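Local coordinates for protein VP2 (Primate bocaparvovirus 1, PDB 7L0Y) that assembles in 60 copies into the T=1 icosahedral capsid, about 26 nm across, of human bocavirus 1, at residues I172-L176 with T300-G304; T488-H492 with D506-P510. All coordinates share one frame; numbering follows the deposited sequence.

Contact 1 and contact 2 come one after the other along the chain and lie on opposite sides of its centre, with their own centres 44 Å apart and about 33 Å between nearest atoms. Contact 1 spans a long interval: it brings the loop after strand 161-169 to the end of strand 296-300, 124 residues on. Contact 2 is local, tying together two turns only 14 residues apart. The long strands belong to the jelly-roll barrel known from parvovirus capsid proteins; contact 1 joins insertions between them, contact 2 lies in the C-terminal region that follows strand 446-462. Each is buried in the shell and reached by other subunits, so each also packs at capsid interfaces.

Contact 1 of 2, residues I172-L176 with T300-G304; sequences IENEL and TNPEG
Leu176 puts its CD1 methyl against two flat polar groups, the carboxylate of Glu303 and the side-chain amide of Asn301. It comes to the oxygen end of the carboxylate, tilted from its plane, with CD1 3.2 Å from Glu303 OE2 and 3.4 Å from Glu303 OE1. At the amide the same methyl lies beyond the oxygen, 3.2 Å from Asn301 OD1. The proline ring closes in from a third direction, Pro302 CD lying 3.5 Å from Leu176 CD1, while Leu176 CD2 turns to the backbone and meets Thr300 O at 3.4 Å. A third flat group, the carboxylate of Glu173, reaches Thr300 by its extended chain: CG stands anti to the backbone N (chi1 -170°), and OE1 ends 2.8 Å from Thr300 OG1. Its other oxygen, OE2, accepts a hydrogen bond from Gly315 N, which holds one side of the carboxylate. Two weak hydrogen bonds, Glu303 N to Asn301 OD1 and Asn301 ND2 to Glu303 O, link these two residues beside the leucine. Leu176 thus meets 300-304 through its two methyls, with Phe314 also packing on it. Helix 189-195 lies alongside, Leu193 packing on Leu176 and Glu190 touching Glu303. Thr300, closing strand 296-300, pairs in an antiparallel ladder with a strand of a second subunit, and Pro235 of that subunit packs on both Glu173 and Thr300.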
ATOM      1  N   ILE A 172     -71.154  14.506 -85.353  1.00 47.31           N
ATOM      2  CA  ILE A 172     -70.642  14.325 -86.700  1.00 47.31           C
ATOM      3  C   ILE A 172     -70.971  15.573 -87.493  1.00 47.31           C
ATOM      4  O   ILE A 172     -71.897  16.311 -87.157  1.00 47.31           O
ATOM      5  CB  ILE A 172     -71.246  13.070 -87.367  1.00 47.54           C
ATOM      6  CG1 ILE A 172     -70.493  12.705 -88.640  1.00 47.54           C
ATOM      7  CG2 ILE A 172     -72.684  13.318 -87.722  1.00 47.54           C
ATOM      8  CD1 ILE A 172     -70.861  11.363 -89.176  1.00 47.54           C
ATOM      9  N   GLU A 173     -70.212  15.811 -88.553  1.00 57.07           N
ATOM     10  CA  GLU A 173     -70.560  16.879 -89.478  1.00 57.07           C
ATOM     11  C   GLU A 173     -71.664  16.359 -90.384  1.00 57.07           C
ATOM     12  O   GLU A 173     -71.460  15.412 -91.147  1.00 57.07           O
ATOM     13  CB  GLU A 173     -69.328  17.307 -90.266  1.00 60.91           C
ATOM     14  CG  GLU A 173     -69.508  18.564 -91.087  1.00 60.91           C
ATOM     15  CD  GLU A 173     -68.212  19.010 -91.737  1.00 60.91           C
ATOM     16  OE1 GLU A 173     -67.204  18.287 -91.600  1.00 60.91           O
ATOM     17  OE2 GLU A 173     -68.194  20.083 -92.377  1.00 60.91           O
ATOM     18  N   ASN A 174     -72.838  16.983 -90.307  1.00 64.51           N
ATOM     19  CA  ASN A 174     -74.050  16.324 -90.780  1.00 64.51           C
ATOM     20  C   ASN A 174     -74.130  16.330 -92.297  1.00 64.51           C
ATOM     21  O   ASN A 174     -74.647  15.386 -92.900  1.00 64.51           O
ATOM     22  CB  ASN A 174     -75.282  16.996 -90.178  1.00 63.88           C
ATOM     23  CG  ASN A 174     -76.539  16.169 -90.350  1.00 63.88           C
ATOM     24  OD1 ASN A 174     -76.493  14.942 -90.352  1.00 63.88           O
ATOM     25  ND2 ASN A 174     -77.670  16.843 -90.502  1.00 63.88           N
ATOM     26  N   GLU A 175     -73.634  17.389 -92.933  1.00 69.85           N
ATOM     27  CA  GLU A 175     -73.670  17.446 -94.389  1.00 69.85           C
ATOM     28  C   GLU A 175     -72.817  16.342 -94.998  1.00 69.85           C
ATOM     29  O   GLU A 175     -73.082  15.884 -96.114  1.00 69.85           O
ATOM     30  CB  GLU A 175     -73.199  18.818 -94.863  1.00 75.28           C
ATOM     31  CG  GLU A 175     -73.328  19.058 -96.352  1.00 75.28           C
ATOM     32  CD  GLU A 175     -74.764  19.154 -96.821  1.00 75.28           C
ATOM     33  OE1 GLU A 175     -75.661  19.328 -95.973  1.00 75.28           O
ATOM     34  OE2 GLU A 175     -74.997  19.053 -98.044  1.00 75.28           O
ATOM     35  N   LEU A 176     -71.792  15.894 -94.273  1.00 69.84           N
ATOM     36  CA  LEU A 176     -70.954  14.812 -94.776  1.00 69.84           C
ATOM     37  C   LEU A 176     -71.702  13.488 -94.783  1.00 69.84           C
ATOM     38  O   LEU A 176     -71.306  12.551 -95.485  1.00 69.84           O
ATOM     39  CB  LEU A 176     -69.673  14.701 -93.957  1.00 66.56           C
ATOM     40  CG  LEU A 176     -68.522  15.557 -94.472  1.00 66.56           C
ATOM     41  CD1 LEU A 176     -68.351  15.271 -95.940  1.00 66.56           C
ATOM     42  CD2 LEU A 176     -68.796  17.014 -94.276  1.00 66.56           C
ATOM     43  N   THR A 300     -64.362  20.843 -94.102  1.00 58.35           N
ATOM     44  CA  THR A 300     -63.671  19.571 -94.290  1.00 58.35           C
ATOM     45  C   THR A 300     -64.607  18.716 -95.130  1.00 58.35           C
ATOM     46  O   THR A 300     -65.667  18.302 -94.658  1.00 58.35           O
ATOM     47  CB  THR A 300     -63.329  18.900 -92.963  1.00 53.97           C
ATOM     48  OG1 THR A 300     -64.532  18.622 -92.242  1.00 53.97           O
ATOM     49  CG2 THR A 300     -62.455  19.805 -92.125  1.00 53.97           C
ATOM     50  N   ASN A 301     -64.237  18.480 -96.379  1.00 65.16           N
ATOM     51  CA  ASN A 301     -64.999  17.563 -97.212  1.00 65.16           C
ATOM     52  C   ASN A 301     -64.119  16.402 -97.641  1.00 65.16           C
ATOM     53  O   ASN A 301     -63.250  16.578 -98.508  1.00 65.16           O
ATOM     54  CB  ASN A 301     -65.569  18.283 -98.430  1.00 71.90           C
ATOM     55  CG  ASN A 301     -66.575  17.445 -99.169  1.00 71.90           C
ATOM     56  OD1 ASN A 301     -67.226  16.583 -98.587  1.00 71.90           O
ATOM     57  ND2 ASN A 301     -66.715  17.694-100.456  1.00 71.90           N
ATOM     58  N   PRO A 302     -64.305  15.209 -97.083  1.00 69.68           N
ATOM     59  CA  PRO A 302     -63.535  14.057 -97.564  1.00 69.68           C
ATOM     60  C   PRO A 302     -63.900  13.606 -98.967  1.00 69.68           C
ATOM     61  O   PRO A 302     -63.126  12.856 -99.573  1.00 69.68           O
ATOM     62  CB  PRO A 302     -63.857  12.975 -96.529  1.00 65.01           C
ATOM     63  CG  PRO A 302     -64.195  13.726 -95.306  1.00 65.01           C
ATOM     64  CD  PRO A 302     -64.906  14.954 -95.765  1.00 65.01           C
ATOM     65  N   GLU A 303     -65.043  14.011 -99.515  1.00 73.40           N
ATOM     66  CA  GLU A 303     -65.436  13.478-100.813  1.00 73.40           C
ATOM     67  C   GLU A 303     -65.958  14.561-101.747  1.00 73.40           C
ATOM     68  O   GLU A 303     -66.891  15.293-101.409  1.00 73.40           O
ATOM     69  CB  GLU A 303     -66.477  12.356-100.655  1.00 73.57           C
ATOM     70  CG  GLU A 303     -67.855  12.760-100.154  1.00 73.57           C
ATOM     71  CD  GLU A 303     -67.908  12.969 -98.656  1.00 73.57           C
ATOM     72  OE1 GLU A 303     -66.839  12.976 -98.013  1.00 73.57           O
ATOM     73  OE2 GLU A 303     -69.030  13.095 -98.119  1.00 73.57           O
ATOM     74  N   GLY A 304     -65.308  14.676-102.901  1.00 77.86           N
ATOM     75  CA  GLY A 304     -65.867  15.284-104.102  1.00 77.86           C
ATOM     76  C   GLY A 304     -66.549  16.631-103.979  1.00 77.86           C
ATOM     77  O   GLY A 304     -67.653  16.800-104.508  1.00 77.86           O
TER

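Contact 2 of 2, residues T488-H492 with D506-P510; sequences TPTYH and DQCMP
Tyr491 reaches across from its turn to grip the backbone of Gln507. From CB, the first torsion (chi1 -67°) sets CG beside the backbone N, and the ring runs out past the preceding residue: the Thr490 methyl CG2 sits 3.5 Å above one face, offset toward the CD2-CE2 rim. Farther along, CE2 lies 3.6 Å from Gln507 O and 4.5 Å from Met509 CE, whose methyl approaches obliquely. At the tip, OH donates a hydrogen bond of 2.6 Å to Gln507 O. That oxygen lies at the edge of the ring, in its plane, but the hydroxyl stands above the peptide's carbonyl plane, 42° out of it. Each partner sits in a type I turn, Pro489 to His492 and Asp506 to Met509, both in the C-terminal region after strand 446-462 and beside helix 85-94, where Pro85 touches Tyr491 and Gln89 touches Met509. Gln507 NE2 comes to 3.7 Å from Thr490 OG1, but the polar ends bond to others: Thr490 OG1 accepts from Ser480 N, while Gln507 NE2 gives to Ser480 OG and Gly478 O and Gln507 OE1 takes the N-H groups of Thr503 and Ser504. Pro470 of a neighbouring subunit packs on both Tyr491 and Met509. With bonds at both ends, the glutamine amide is fixed in rotation. The bond between the turns joins a phenol hydroxyl and a peptide carbonyl, both uncharged, so it probably depends little on acidification.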
ATOM      1  N   THR A 488     -80.352  57.019 -65.840  1.00 42.09           N
ATOM      2  CA  THR A 488     -79.492  56.088 -65.123  1.00 42.09           C
ATOM      3  C   THR A 488     -78.189  55.857 -65.871  1.00 42.09           C
ATOM      4  O   THR A 488     -78.216  55.540 -67.066  1.00 42.09           O
ATOM      5  CB  THR A 488     -80.210  54.756 -64.910  1.00 42.09           C
ATOM      6  OG1 THR A 488     -81.433  54.987 -64.207  1.00 42.09           O
ATOM      7  CG2 THR A 488     -79.353  53.837 -64.084  1.00 42.09           C
ATOM      8  N   PRO A 489     -77.042  55.994 -65.210  1.00 35.95           N
ATOM      9  CA  PRO A 489     -75.757  55.763 -65.880  1.00 35.95           C
ATOM     10  C   PRO A 489     -75.514  54.291 -66.178  1.00 35.95           C
ATOM     11  O   PRO A 489     -76.305  53.413 -65.842  1.00 35.95           O
ATOM     12  CB  PRO A 489     -74.739  56.306 -64.877  1.00 35.07           C
ATOM     13  CG  PRO A 489     -75.412  56.180 -63.570  1.00 35.07           C
ATOM     14  CD  PRO A 489     -76.862  56.439 -63.821  1.00 35.07           C
ATOM     15  N   THR A 490     -74.354  54.031 -66.786  1.00 33.37           N
ATOM     16  CA  THR A 490     -74.150  52.778 -67.504  1.00 33.37           C
ATOM     17  C   THR A 490     -74.253  51.557 -66.605  1.00 33.37           C
ATOM     18  O   THR A 490     -75.053  50.665 -66.864  1.00 33.37           O
ATOM     19  CB  THR A 490     -72.806  52.781 -68.222  1.00 33.77           C
ATOM     20  OG1 THR A 490     -72.824  53.760 -69.262  1.00 33.77           O
ATOM     21  CG2 THR A 490     -72.541  51.429 -68.825  1.00 33.77           C
ATOM     22  N   TYR A 491     -73.437  51.463 -65.571  1.00 30.38           N
ATOM     23  CA  TYR A 491     -73.411  50.240 -64.784  1.00 30.38           C
ATOM     24  C   TYR A 491     -74.327  50.301 -63.572  1.00 30.38           C
ATOM     25  O   TYR A 491     -74.176  49.506 -62.645  1.00 30.38           O
ATOM     26  CB  TYR A 491     -71.981  49.887 -64.405  1.00 28.54           C
ATOM     27  CG  TYR A 491     -71.181  49.515 -65.621  1.00 28.54           C
ATOM     28  CD1 TYR A 491     -71.300  48.259 -66.184  1.00 28.54           C
ATOM     29  CD2 TYR A 491     -70.313  50.413 -66.207  1.00 28.54           C
ATOM     30  CE1 TYR A 491     -70.576  47.909 -67.281  1.00 28.54           C
ATOM     31  CE2 TYR A 491     -69.588  50.068 -67.308  1.00 28.54           C
ATOM     32  CZ  TYR A 491     -69.720  48.815 -67.843  1.00 28.54           C
ATOM     33  OH  TYR A 491     -68.989  48.468 -68.953  1.00 28.54           O
ATOM     34  N   HIS A 492     -75.200  51.286 -63.517  1.00 31.79           N
ATOM     35  CA  HIS A 492     -76.155  51.434 -62.442  1.00 31.79           C
ATOM     36  C   HIS A 492     -77.407  50.627 -62.790  1.00 31.79           C
ATOM     37  O   HIS A 492     -77.487  49.974 -63.831  1.00 31.79           O
ATOM     38  CB  HIS A 492     -76.438  52.921 -62.255  1.00 32.66           C
ATOM     39  CG  HIS A 492     -76.958  53.283 -60.904  1.00 32.66           C
ATOM     40  ND1 HIS A 492     -76.189  53.181 -59.768  1.00 32.66           N
ATOM     41  CD2 HIS A 492     -78.156  53.766 -60.506  1.00 32.66           C
ATOM     42  CE1 HIS A 492     -76.893  53.571 -58.724  1.00 32.66           C
ATOM     43  NE2 HIS A 492     -78.090  53.934 -59.144  1.00 32.66           N
ATOM     44  N   ASP A 506     -66.026  51.507 -75.774  1.00 38.05           N
ATOM     45  CA  ASP A 506     -65.145  52.099 -74.778  1.00 38.05           C
ATOM     46  C   ASP A 506     -65.733  52.010 -73.380  1.00 38.05           C
ATOM     47  O   ASP A 506     -64.986  51.967 -72.398  1.00 38.05           O
ATOM     48  CB  ASP A 506     -64.841  53.549 -75.137  1.00 44.09           C
ATOM     49  CG  ASP A 506     -63.888  53.668 -76.305  1.00 44.09           C
ATOM     50  OD1 ASP A 506     -63.213  52.668 -76.624  1.00 44.09           O
ATOM     51  OD2 ASP A 506     -63.807  54.760 -76.905  1.00 44.09           O
ATOM     52  N   GLN A 507     -67.059  51.982 -73.266  1.00 35.52           N
ATOM     53  CA  GLN A 507     -67.668  51.788 -71.958  1.00 35.52           C
ATOM     54  C   GLN A 507     -67.388  50.395 -71.426  1.00 35.52           C
ATOM     55  O   GLN A 507     -67.457  50.165 -70.215  1.00 35.52           O
ATOM     56  CB  GLN A 507     -69.165  52.043 -72.039  1.00 37.09           C
ATOM     57  CG  GLN A 507     -69.499  53.467 -72.365  1.00 37.09           C
ATOM     58  CD  GLN A 507     -70.968  53.679 -72.573  1.00 37.09           C
ATOM     59  OE1 GLN A 507     -71.706  52.743 -72.854  1.00 37.09           O
ATOM     60  NE2 GLN A 507     -71.400  54.917 -72.467  1.00 37.09           N
ATOM     61  N   CYS A 508     -67.066  49.457 -72.310  1.00 29.50           N
ATOM     62  CA  CYS A 508     -66.622  48.142 -71.891  1.00 29.50           C
ATOM     63  C   CYS A 508     -65.179  48.137 -71.418  1.00 29.50           C
ATOM     64  O   CYS A 508     -64.722  47.113 -70.904  1.00 29.50           O
ATOM     65  CB  CYS A 508     -66.805  47.153 -73.032  1.00 32.97           C
ATOM     66  SG  CYS A 508     -68.515  46.866 -73.484  1.00 32.97           S
ATOM     67  N   MET A 509     -64.466  49.251 -71.567  1.00 25.56           N
ATOM     68  CA  MET A 509     -63.115  49.444 -71.064  1.00 25.56           C
ATOM     69  C   MET A 509     -62.158  48.405 -71.628  1.00 25.56           C
ATOM     70  O   MET A 509     -61.700  47.518 -70.900  1.00 25.56           O
ATOM     71  CB  MET A 509     -63.121  49.404 -69.542  1.00 24.82           C
ATOM     72  CG  MET A 509     -63.879  50.540 -68.919  1.00 24.82           C
ATOM     73  SD  MET A 509     -63.979  50.392 -67.137  1.00 24.82           S
ATOM     74  CE  MET A 509     -65.236  49.124 -66.987  1.00 24.82           C
ATOM     75  N   PRO A 510     -61.832  48.477 -72.914  1.00 25.14           N
ATOM     76  CA  PRO A 510     -60.882  47.525 -73.486  1.00 25.14           C
ATOM     77  C   PRO A 510     -59.478  47.746 -72.950  1.00 25.14           C
ATOM     78  O   PRO A 510     -59.168  48.766 -72.340  1.00 25.14           O
ATOM     79  CB  PRO A 510     -60.958  47.815 -74.983  1.00 26.84           C
ATOM     80  CG  PRO A 510     -61.368  49.221 -75.049  1.00 26.84           C
ATOM     81  CD  PRO A 510     -62.293  49.450 -73.914  1.00 26.84           C
TER